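Local coordinates for uncharacterized protein SCO6318 (Streptomyces coelicolor A3, PDB 2QZ7) that is of unknown function but belongs to the TerD family and, as a homologue of a tellurium resistance protein, may share a role in that kind of resistance, at residues H119-V132 with D142-A156. Numbering follows the deposited sequence.
With NA (sodium ion), chain E.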
ATOM      1  N   HIS A 119       4.680 -15.819 -12.289  1.00 48.85           N
ATOM      2  CA  HIS A 119       5.579 -14.838 -11.656  1.00 48.29           C
ATOM      3  C   HIS A 119       5.557 -13.469 -12.349  1.00 47.94           C
ATOM      4  O   HIS A 119       6.009 -13.339 -13.487  1.00 47.40           O
ATOM      5  CB  HIS A 119       7.019 -15.389 -11.554  1.00 48.43           C
ATOM      6  CG  HIS A 119       8.025 -14.401 -11.027  1.00 47.73           C
ATOM      7  ND1 HIS A 119       8.050 -13.981  -9.711  1.00 48.30           N
ATOM      8  CD2 HIS A 119       9.045 -13.759 -11.645  1.00 47.12           C
ATOM      9  CE1 HIS A 119       9.039 -13.122  -9.542  1.00 46.39           C
ATOM     10  NE2 HIS A 119       9.658 -12.970 -10.702  1.00 48.79           N
ATOM     11  N   LYS A 120       5.039 -12.451 -11.653  1.00 46.98           N
ATOM     12  CA  LYS A 120       4.846 -11.142 -12.286  1.00 46.56           C
ATOM     13  C   LYS A 120       5.344  -9.979 -11.408  1.00 46.35           C
ATOM     14  O   LYS A 120       4.975  -9.854 -10.243  1.00 45.34           O
ATOM     15  CB  LYS A 120       3.375 -10.981 -12.675  1.00 46.42           C
ATOM     16  CG  LYS A 120       3.035  -9.774 -13.527  1.00 47.11           C
ATOM     17  CD  LYS A 120       1.516  -9.564 -13.604  1.00 45.91           C
ATOM     18  CE  LYS A 120       0.872 -10.544 -14.607  1.00 44.45           C
ATOM     19  NZ  LYS A 120      -0.631 -10.374 -14.679  1.00 42.76           N
ATOM     20  N   THR A 121       6.205  -9.142 -11.981  1.00 46.21           N
ATOM     21  CA  THR A 121       6.838  -8.053 -11.234  1.00 45.68           C
ATOM     22  C   THR A 121       6.357  -6.688 -11.766  1.00 44.99           C
ATOM     23  O   THR A 121       5.627  -6.626 -12.755  1.00 44.48           O
ATOM     24  CB  THR A 121       8.361  -8.137 -11.342  1.00 45.40           C
ATOM     25  OG1 THR A 121       8.747  -7.819 -12.683  1.00 46.64           O
ATOM     26  CG2 THR A 121       8.886  -9.557 -10.993  1.00 47.54           C
ATOM     27  N   PHE A 122       6.779  -5.607 -11.106  1.00 44.28           N
ATOM     28  CA  PHE A 122       6.435  -4.240 -11.500  1.00 44.09           C
ATOM     29  C   PHE A 122       6.974  -3.880 -12.877  1.00 44.90           C
ATOM     30  O   PHE A 122       6.380  -3.035 -13.582  1.00 44.54           O
ATOM     31  CB  PHE A 122       6.898  -3.226 -10.439  1.00 42.83           C
ATOM     32  CG  PHE A 122       6.057  -3.241  -9.193  1.00 42.72           C
ATOM     33  CD1 PHE A 122       4.851  -2.549  -9.147  1.00 39.25           C
ATOM     34  CD2 PHE A 122       6.462  -3.961  -8.063  1.00 39.90           C
ATOM     35  CE1 PHE A 122       4.049  -2.587  -7.988  1.00 41.31           C
ATOM     36  CE2 PHE A 122       5.697  -4.013  -6.917  1.00 41.70           C
ATOM     37  CZ  PHE A 122       4.467  -3.301  -6.859  1.00 41.71           C
ATOM     38  N   ASP A 123       8.085  -4.521 -13.247  1.00 45.88           N
ATOM     39  CA  ASP A 123       8.716  -4.359 -14.573  1.00 46.74           C
ATOM     40  C   ASP A 123       7.895  -4.964 -15.704  1.00 46.74           C
ATOM     41  O   ASP A 123       7.982  -4.493 -16.830  1.00 46.90           O
ATOM     42  CB  ASP A 123      10.128  -4.951 -14.605  1.00 46.96           C
ATOM     43  CG  ASP A 123      10.974  -4.359 -15.715  1.00 50.07           C
ATOM     44  OD1 ASP A 123      11.053  -3.104 -15.779  1.00 54.17           O
ATOM     45  OD2 ASP A 123      11.531  -5.126 -16.537  1.00 50.74           O
ATOM     46  N   ASP A 124       7.116  -6.006 -15.390  1.00 47.12           N
ATOM     47  CA  ASP A 124       6.172  -6.646 -16.326  1.00 47.13           C
ATOM     48  C   ASP A 124       4.879  -5.849 -16.608  1.00 46.97           C
ATOM     49  O   ASP A 124       4.094  -6.247 -17.473  1.00 46.94           O
ATOM     50  CB  ASP A 124       5.771  -8.032 -15.808  1.00 46.50           C
ATOM     51  CG  ASP A 124       6.967  -8.935 -15.567  1.00 48.20           C
ATOM     52  OD1 ASP A 124       7.873  -8.996 -16.432  1.00 47.93           O
ATOM     53  OD2 ASP A 124       7.001  -9.603 -14.515  1.00 48.66           O
ATOM     54  N   VAL A 125       4.648  -4.756 -15.880  1.00 46.43           N
ATOM     55  CA  VAL A 125       3.362  -4.039 -15.951  1.00 46.66           C
ATOM     56  C   VAL A 125       3.618  -2.559 -16.279  1.00 47.26           C
ATOM     57  O   VAL A 125       4.333  -1.866 -15.528  1.00 47.12           O
ATOM     58  CB  VAL A 125       2.525  -4.143 -14.611  1.00 47.83           C
ATOM     59  CG1 VAL A 125       1.106  -3.543 -14.797  1.00 46.24           C
ATOM     60  CG2 VAL A 125       2.432  -5.590 -14.100  1.00 46.91           C
ATOM     61  N   SER A 126       3.049  -2.072 -17.390  1.00 47.30           N
ATOM     62  CA  SER A 126       3.371  -0.717 -17.866  1.00 46.87           C
ATOM     63  C   SER A 126       2.615   0.411 -17.157  1.00 46.76           C
ATOM     64  O   SER A 126       1.452   0.263 -16.735  1.00 46.70           O
ATOM     65  CB  SER A 126       3.370  -0.592 -19.417  1.00 47.56           C
ATOM     66  OG  SER A 126       2.283  -1.242 -20.037  1.00 47.16           O
ATOM     67  N   ASN A 127       3.335   1.511 -16.956  1.00 45.79           N
ATOM     68  CA  ASN A 127       2.789   2.701 -16.353  1.00 45.58           C
ATOM     69  C   ASN A 127       2.188   2.455 -14.988  1.00 45.60           C
ATOM     70  O   ASN A 127       1.107   2.953 -14.668  1.00 44.62           O
ATOM     71  CB  ASN A 127       1.790   3.352 -17.314  1.00 45.72           C
ATOM     72  CG  ASN A 127       2.476   3.953 -18.528  1.00 46.33           C
ATOM     73  OD1 ASN A 127       2.298   3.486 -19.667  1.00 43.75           O
ATOM     74  ND2 ASN A 127       3.282   4.989 -18.289  1.00 46.19           N
ATOM     75  N   THR A 128       2.899   1.647 -14.192  1.00 45.55           N
ATOM     76  CA  THR A 128       2.571   1.456 -12.807  1.00 44.95           C
ATOM     77  C   THR A 128       2.999   2.710 -12.086  1.00 45.79           C
ATOM     78  O   THR A 128       4.146   3.147 -12.242  1.00 46.06           O
ATOM     79  CB  THR A 128       3.323   0.272 -12.187  1.00 45.09           C
ATOM     80  OG1 THR A 128       4.732   0.490 -12.329  1.00 42.28           O
ATOM     81  CG2 THR A 128       2.899  -1.058 -12.849  1.00 43.32           C
ATOM     82  N   GLY A 129       2.077   3.293 -11.310  1.00 45.89           N
ATOM     83  CA  GLY A 129       2.370   4.521 -10.557  1.00 45.89           C
ATOM     84  C   GLY A 129       1.551   4.656  -9.289  1.00 46.71           C
ATOM     85  O   GLY A 129       0.397   4.218  -9.218  1.00 48.14           O
ATOM     86  N   VAL A 130       2.134   5.293  -8.292  1.00 45.50           N
ATOM     87  CA  VAL A 130       1.451   5.560  -7.040  1.00 45.94           C
ATOM     88  C   VAL A 130       1.692   7.023  -6.623  1.00 45.70           C
ATOM     89  O   VAL A 130       2.747   7.604  -6.909  1.00 44.56           O
ATOM     90  CB  VAL A 130       1.894   4.517  -5.939  1.00 45.18           C
ATOM     91  CG1 VAL A 130       3.379   4.709  -5.504  1.00 45.64           C
ATOM     92  CG2 VAL A 130       0.946   4.505  -4.753  1.00 47.48           C
ATOM     93  N   VAL A 131       0.698   7.621  -5.981  1.00 46.25           N
ATOM     94  CA  VAL A 131       0.862   8.941  -5.379  1.00 46.51           C
ATOM     95  C   VAL A 131       0.297   8.912  -3.965  1.00 46.54           C
ATOM     96  O   VAL A 131      -0.849   8.477  -3.760  1.00 46.97           O
ATOM     97  CB  VAL A 131       0.150  10.067  -6.228  1.00 47.04           C
ATOM     98  CG1 VAL A 131       0.234  11.445  -5.523  1.00 43.87           C
ATOM     99  CG2 VAL A 131       0.742  10.156  -7.647  1.00 46.24           C
ATOM    100  N   VAL A 132       1.112   9.364  -3.001  1.00 46.01           N
ATOM    101  CA  VAL A 132       0.718   9.483  -1.621  1.00 45.51           C
ATOM    102  C   VAL A 132       0.590  10.983  -1.304  1.00 45.43           C
ATOM    103  O   VAL A 132       1.512  11.757  -1.558  1.00 45.58           O
ATOM    104  CB  VAL A 132       1.788   8.808  -0.710  1.00 46.00           C
ATOM    105  CG1 VAL A 132       1.428   8.918   0.771  1.00 45.27           C
ATOM    106  CG2 VAL A 132       1.946   7.358  -1.132  1.00 47.29           C
ATOM    107  N   ASP A 142       5.771   7.723  -7.202  1.00 47.68           N
ATOM    108  CA  ASP A 142       6.710   6.672  -7.612  1.00 47.39           C
ATOM    109  C   ASP A 142       6.203   5.796  -8.767  1.00 46.95           C
ATOM    110  O   ASP A 142       5.028   5.461  -8.825  1.00 46.46           O
ATOM    111  CB  ASP A 142       6.986   5.755  -6.433  1.00 47.24           C
ATOM    112  CG  ASP A 142       8.388   5.206  -6.442  1.00 48.41           C
ATOM    113  OD1 ASP A 142       8.594   4.066  -6.916  1.00 49.05           O
ATOM    114  OD2 ASP A 142       9.286   5.917  -5.953  1.00 50.56           O
ATOM    115  N   GLY A 143       7.117   5.369  -9.632  1.00 46.37           N
ATOM    116  CA  GLY A 143       6.797   4.437 -10.706  1.00 46.52           C
ATOM    117  C   GLY A 143       7.326   3.029 -10.509  1.00 46.27           C
ATOM    118  O   GLY A 143       7.337   2.226 -11.455  1.00 46.33           O
ATOM    119  N   PHE A 144       7.798   2.743  -9.292  1.00 46.10           N
ATOM    120  CA  PHE A 144       8.297   1.415  -8.894  1.00 45.83           C
ATOM    121  C   PHE A 144       9.567   0.965  -9.627  1.00 46.46           C
ATOM    122  O   PHE A 144       9.871  -0.244  -9.691  1.00 45.48           O
ATOM    123  CB  PHE A 144       7.209   0.337  -9.008  1.00 45.98           C
ATOM    124  CG  PHE A 144       5.939   0.637  -8.211  1.00 46.08           C
ATOM    125  CD1 PHE A 144       5.843   0.282  -6.864  1.00 45.33           C
ATOM    126  CD2 PHE A 144       4.848   1.251  -8.827  1.00 44.56           C
ATOM    127  CE1 PHE A 144       4.679   0.526  -6.125  1.00 46.78           C
ATOM    128  CE2 PHE A 144       3.678   1.513  -8.112  1.00 45.68           C
ATOM    129  CZ  PHE A 144       3.592   1.140  -6.755  1.00 47.62           C
ATOM    130  N   GLU A 145      10.318   1.937 -10.151  1.00 47.16           N
ATOM    131  CA  GLU A 145      11.534   1.658 -10.891  1.00 47.78           C
ATOM    132  C   GLU A 145      12.572   0.991 -10.002  1.00 48.48           C
ATOM    133  O   GLU A 145      13.295   0.102 -10.445  1.00 48.42           O
ATOM    134  CB  GLU A 145      12.097   2.939 -11.507  1.00 48.54           C
ATOM    135  CG  GLU A 145      11.185   3.559 -12.584  1.00 49.72           C
ATOM    136  CD  GLU A 145      10.294   4.699 -12.051  1.00 52.02           C
ATOM    137  OE1 GLU A 145      10.099   4.823 -10.804  1.00 49.87           O
ATOM    138  OE2 GLU A 145       9.798   5.479 -12.909  1.00 53.27           O
ATOM    139  N   ARG A 146      12.618   1.404  -8.739  1.00 48.85           N
ATOM    140  CA  ARG A 146      13.589   0.879  -7.793  1.00 49.46           C
ATOM    141  C   ARG A 146      13.310  -0.558  -7.378  1.00 48.86           C
ATOM    142  O   ARG A 146      14.184  -1.235  -6.833  1.00 48.64           O
ATOM    143  CB  ARG A 146      13.635   1.771  -6.558  1.00 50.22           C
ATOM    144  CG  ARG A 146      14.539   2.986  -6.744  1.00 52.43           C
ATOM    145  CD  ARG A 146      14.411   3.941  -5.569  1.00 56.07           C
ATOM    146  NE  ARG A 146      13.040   4.449  -5.379  1.00 57.57           N
ATOM    147  CZ  ARG A 146      12.643   5.066  -4.273  1.00 56.04           C
ATOM    148  NH1 ARG A 146      13.502   5.234  -3.276  1.00 57.45           N
ATOM    149  NH2 ARG A 146      11.413   5.531  -4.164  1.00 56.19           N
ATOM    150  N   VAL A 147      12.083  -1.002  -7.626  1.00 47.83           N
ATOM    151  CA  VAL A 147      11.618  -2.316  -7.228  1.00 47.12           C
ATOM    152  C   VAL A 147      11.058  -3.068  -8.450  1.00 47.11           C
ATOM    153  O   VAL A 147      10.074  -3.810  -8.332  1.00 47.03           O
ATOM    154  CB  VAL A 147      10.576  -2.253  -6.020  1.00 47.49           C
ATOM    155  CG1 VAL A 147      11.269  -1.777  -4.745  1.00 46.79           C
ATOM    156  CG2 VAL A 147       9.346  -1.363  -6.336  1.00 45.38           C
ATOM    157  N   ALA A 148      11.707  -2.879  -9.608  1.00 46.57           N
ATOM    158  CA  ALA A 148      11.292  -3.490 -10.886  1.00 46.10           C
ATOM    159  C   ALA A 148      11.155  -5.009 -10.808  1.00 45.80           C
ATOM    160  O   ALA A 148      10.229  -5.574 -11.400  1.00 45.78           O
ATOM    161  CB  ALA A 148      12.260  -3.109 -12.024  1.00 46.21           C
ATOM    162  N   GLY A 149      12.069  -5.658 -10.073  1.00 44.97           N
ATOM    163  CA  GLY A 149      12.044  -7.116  -9.896  1.00 43.75           C
ATOM    164  C   GLY A 149      11.076  -7.689  -8.855  1.00 43.59           C
ATOM    165  O   GLY A 149      10.975  -8.902  -8.708  1.00 42.97           O
ATOM    166  N   ALA A 150      10.341  -6.825  -8.151  1.00 43.24           N
ATOM    167  CA  ALA A 150       9.507  -7.242  -7.024  1.00 42.30           C
ATOM    168  C   ALA A 150       8.096  -7.619  -7.451  1.00 42.10           C
ATOM    169  O   ALA A 150       7.565  -7.056  -8.398  1.00 40.96           O
ATOM    170  CB  ALA A 150       9.451  -6.127  -5.948  1.00 42.27           C
ATOM    171  N   THR A 151       7.475  -8.531  -6.704  1.00 42.01           N
ATOM    172  CA  THR A 151       6.070  -8.903  -6.911  1.00 41.50           C
ATOM    173  C   THR A 151       5.138  -8.010  -6.082  1.00 42.20           C
ATOM    174  O   THR A 151       3.942  -7.863  -6.352  1.00 41.02           O
ATOM    175  CB  THR A 151       5.866 -10.323  -6.465  1.00 42.41           C
ATOM    176  OG1 THR A 151       6.247 -10.434  -5.086  1.00 41.81           O
ATOM    177  CG2 THR A 151       6.724 -11.287  -7.345  1.00 40.07           C
ATOM    178  N   ALA A 152       5.718  -7.398  -5.069  1.00 41.89           N
ATOM    179  CA  ALA A 152       4.985  -6.549  -4.160  1.00 42.70           C
ATOM    180  C   ALA A 152       5.977  -5.543  -3.573  1.00 42.50           C
ATOM    181  O   ALA A 152       7.193  -5.790  -3.593  1.00 43.04           O
ATOM    182  CB  ALA A 152       4.294  -7.392  -3.058  1.00 42.18           C
ATOM    183  N   ALA A 153       5.472  -4.416  -3.082  1.00 42.60           N
ATOM    184  CA  ALA A 153       6.325  -3.364  -2.489  1.00 43.06           C
ATOM    185  C   ALA A 153       5.619  -2.509  -1.460  1.00 43.22           C
ATOM    186  O   ALA A 153       4.499  -2.056  -1.687  1.00 43.95           O
ATOM    187  CB  ALA A 153       6.908  -2.458  -3.581  1.00 42.83           C
ATOM    188  N   THR A 154       6.291  -2.206  -0.352  1.00 43.13           N
ATOM    189  CA  THR A 154       5.766  -1.145   0.544  1.00 43.04           C
ATOM    190  C   THR A 154       6.086   0.171  -0.151  1.00 43.56           C
ATOM    191  O   THR A 154       7.044   0.214  -0.951  1.00 42.51           O
ATOM    192  CB  THR A 154       6.418  -1.191   1.942  1.00 42.26           C
ATOM    193  OG1 THR A 154       7.844  -1.192   1.800  1.00 43.49           O
ATOM    194  CG2 THR A 154       5.996  -2.464   2.635  1.00 42.00           C
ATOM    195  N   VAL A 155       5.287   1.223   0.088  1.00 43.14           N
ATOM    196  CA  VAL A 155       5.615   2.539  -0.447  1.00 44.37           C
ATOM    197  C   VAL A 155       5.720   3.623   0.660  1.00 44.68           C
ATOM    198  O   VAL A 155       6.493   4.583   0.495  1.00 44.49           O
ATOM    199  CB  VAL A 155       4.647   3.032  -1.602  1.00 45.26           C
ATOM    200  CG1 VAL A 155       4.436   1.936  -2.713  1.00 44.32           C
ATOM    201  CG2 VAL A 155       3.352   3.484  -1.057  1.00 46.49           C
ATOM    202  N   ALA A 156       4.965   3.483   1.766  1.00 44.37           N
ATOM    203  CA  ALA A 156       4.894   4.571   2.768  1.00 44.35           C
ATOM    204  C   ALA A 156       4.633   4.040   4.163  1.00 45.05           C
ATOM    205  O   ALA A 156       3.873   3.067   4.343  1.00 43.95           O
ATOM    206  CB  ALA A 156       3.781   5.597   2.374  1.00 43.12           C
TER
HETATM  207 NA    NA E 195       6.043  -0.992 -14.129  1.00 52.95          NA
HETATM  208  O   HOH W   1       7.770  -0.359 -12.935  1.00 43.38           O
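Phe-122 stacks on Phe-144 in a buried contact at one end of the TerD beta sandwich. Here the loop leading into strand 129-134 meets the crossing from strand 137-142, in the same sheet, to strand 152-160 in the facing sheet. The rings form an offset stack, with centroids 4.2 Å apart and planes at 10°. CE1 of Phe-122 lies over the centre of the Phe-144 ring. The far edge of Phe-122 points at the backbone of the facing strand, with CE2 3.7 Å from C of Ala-152. The methyl of Ala-153 packs near CE2 from out of the ring plane. Val-111 and Ile-113 of strand 104-113 also touch Phe-122. On the other side of the stack, Val-130 CG1 packs against CZ of Phe-144, and further along Val-132 meets Val-155 between the sheets.

Backbone bonds hold both ends. Val-130 and Asp-142 are an antiparallel hydrogen-bonded pair. Asp-142 OD1 then accepts from Phe-144 N in an Asx turn, which bends the chain out of the strand. At the other end, Phe-122 N donates to Ala-150 O over 3.2 Å. Ala-148 O, in the type I turn 147-150, takes two donors. Asp-123 N comes in on a lone pair, and Thr-121 OG1 lies in the carbonyl plane at 3.0 Å. With chi1 at 70°, Thr-121 turns its hydroxyl to that oxygen and its methyl to Gly-149 O.

A sodium ion sits beside the stack, bound by the carbonyl oxygens of Phe-122 and Val-125, by Thr-128 OG1 and by a water. That water, 2.2 Å from the sodium, donates a hydrogen bond to Gly-143 O at 3.0 Å.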